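Local coordinates for protein CghA (Chaetomium globosum, PDB 6KBC) that is a fungal protein of the Diels-Alderase family, built from two calycin-type beta domains, that holds the ligand WK1 in a pocket, at residues A192-T197 / K212-G217. Residues are numbered along the deposited sequence; the frame is centred on the assembly and turned at random.
Sequences ATVDLT and KRMVLG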
# COMPACT_ATOMS: atom_id res chain seq x y z
N ALA A 192 13.54 6.61 -4.32
CA ALA A 192 13.00 7.29 -3.16
C ALA A 192 14.12 7.98 -2.42
O ALA A 192 15.24 7.47 -2.34
CB ALA A 192 12.27 6.30 -2.25
N THR A 193 13.84 9.18 -1.92
CA THR A 193 14.70 9.79 -0.93
C THR A 193 13.89 10.04 0.33
O THR A 193 12.68 10.26 0.28
CB THR A 193 15.33 11.11 -1.42
OG1 THR A 193 14.33 12.14 -1.40
CG2 THR A 193 15.87 10.95 -2.81
N VAL A 194 14.59 10.00 1.45
CA VAL A 194 14.00 10.29 2.74
C VAL A 194 14.95 11.18 3.51
O VAL A 194 16.17 10.97 3.50
CB VAL A 194 13.71 8.98 3.51
CG1 VAL A 194 13.34 9.28 4.92
CG2 VAL A 194 12.60 8.19 2.80
N ASP A 195 14.41 12.19 4.18
CA ASP A 195 15.23 13.00 5.07
C ASP A 195 14.29 13.43 6.20
O ASP A 195 13.60 14.45 6.11
CB ASP A 195 15.86 14.18 4.33
CG ASP A 195 16.72 15.05 5.23
OD1 ASP A 195 16.91 14.70 6.41
OD2 ASP A 195 17.26 16.06 4.72
N LEU A 196 14.22 12.60 7.23
CA LEU A 196 13.18 12.69 8.22
C LEU A 196 13.80 12.71 9.61
O LEU A 196 14.85 12.12 9.84
CB LEU A 196 12.20 11.49 8.12
CG LEU A 196 11.23 11.46 6.94
CD1 LEU A 196 10.62 10.07 6.85
CD2 LEU A 196 10.14 12.49 7.11
N THR A 197 13.11 13.39 10.53
CA THR A 197 13.51 13.41 11.92
C THR A 197 12.32 12.99 12.76
O THR A 197 11.24 13.58 12.64
CB THR A 197 14.01 14.79 12.35
OG1 THR A 197 15.08 15.18 11.49
CG2 THR A 197 14.52 14.76 13.79
N LYS A 212 15.60 10.92 16.24
CA LYS A 212 16.25 9.91 15.42
C LYS A 212 16.05 10.29 13.97
O LYS A 212 14.96 10.74 13.59
CB LYS A 212 15.69 8.50 15.69
CG LYS A 212 16.60 7.37 15.19
CD LYS A 212 16.03 6.00 15.54
CE LYS A 212 16.96 4.85 15.15
NZ LYS A 212 17.99 4.52 16.19
N ARG A 213 17.09 10.12 13.17
CA ARG A 213 17.06 10.50 11.77
C ARG A 213 16.86 9.27 10.90
O ARG A 213 17.32 8.17 11.22
CB ARG A 213 18.36 11.20 11.37
CG ARG A 213 18.64 12.49 12.14
CD ARG A 213 17.98 13.70 11.50
NE ARG A 213 18.83 14.30 10.48
CZ ARG A 213 18.55 14.28 9.17
NH1 ARG A 213 17.42 13.71 8.74
NH2 ARG A 213 19.37 14.85 8.30
N MET A 214 16.18 9.48 9.78
CA MET A 214 16.17 8.51 8.69
C MET A 214 16.52 9.25 7.42
O MET A 214 15.76 10.12 6.98
CB MET A 214 14.82 7.82 8.55
CG MET A 214 14.83 6.74 7.50
SD MET A 214 13.21 5.95 7.37
CE MET A 214 13.11 5.14 8.97
N VAL A 215 17.65 8.89 6.82
CA VAL A 215 18.17 9.59 5.65
C VAL A 215 18.45 8.55 4.59
O VAL A 215 19.25 7.63 4.81
CB VAL A 215 19.45 10.39 5.95
CG1 VAL A 215 20.02 10.95 4.65
CG2 VAL A 215 19.19 11.47 6.95
N LEU A 216 17.80 8.69 3.44
CA LEU A 216 18.10 7.86 2.28
C LEU A 216 18.29 8.82 1.12
O LEU A 216 17.33 9.49 0.72
CB LEU A 216 16.97 6.86 2.01
CG LEU A 216 16.73 5.88 3.15
CD1 LEU A 216 15.43 5.11 2.91
CD2 LEU A 216 17.93 4.93 3.31
N GLY A 217 19.51 8.91 0.62
CA GLY A 217 19.85 9.87 -0.41
C GLY A 217 19.50 9.37 -1.79
O GLY A 217 19.20 8.18 -2.02
O HOH W 1 17.67 6.32 -3.09
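Lys-212 meets Thr-197 through its backbone, the CA of Thr-197 resting against Lys-212 O, while Lys-212 NZ forms a salt bridge with Asp-87. Arg-213 brings the side-chain polar contacts. It bends at chi2 (-86°) and again at chi3 (-87°), which carries CD and NE past Thr-197, whose OG1 lies 3.3 Å from Arg-213 CD. The guanidinium presents its edge to Asp-195 OD1 and Leu-196 O. Arg-213 NH1 forms a salt bridge with Asp-195 OD1 at 2.6 Å; NH2 adds a weak bond to the same oxygen. Carboxylate and guanidinium are nearly coplanar, 28° apart. Arg-213 NH1 also donates to Leu-196 O at 3.2 Å, from well above the carbonyl plane, and Met-214 N reaches that oxygen from the opposite face at 3.0 Å, so two donors grip one carbonyl, and the NH1 bond ties the arginine head to the backbone of the other strand.

Met-214 completes its pair with Leu-196 by accepting from Leu-196 N, and its side chain turns to the buried face, where CG packs on Val-194 CG1 at 3.9 Å and Phe-62 adjoins. Val-215, exposed and on the same face as Arg-213, sets CG2 near Asp-195 OD1. Leu-216 lies side by side with Val-194, CB to CB 4.2 Å, and their backbones exchange two hydrogen bonds, Leu-216 N to Val-194 O being 2.8 Å. At Gly-217 the strand has ended, and a water sits within hydrogen-bonding distance of both Gly-217 O and Ala-192 O.

Strand 154-162 pairs with the other edge of strand 181-200. The whole is a regular antiparallel beta hairpin of the N-terminal calycin-like domain, with Val-194, Leu-196, Met-214 and Leu-216 on the buried face and the Asp-195–Arg-213 bridge, a diagonal cross-strand pair, on the opposite one.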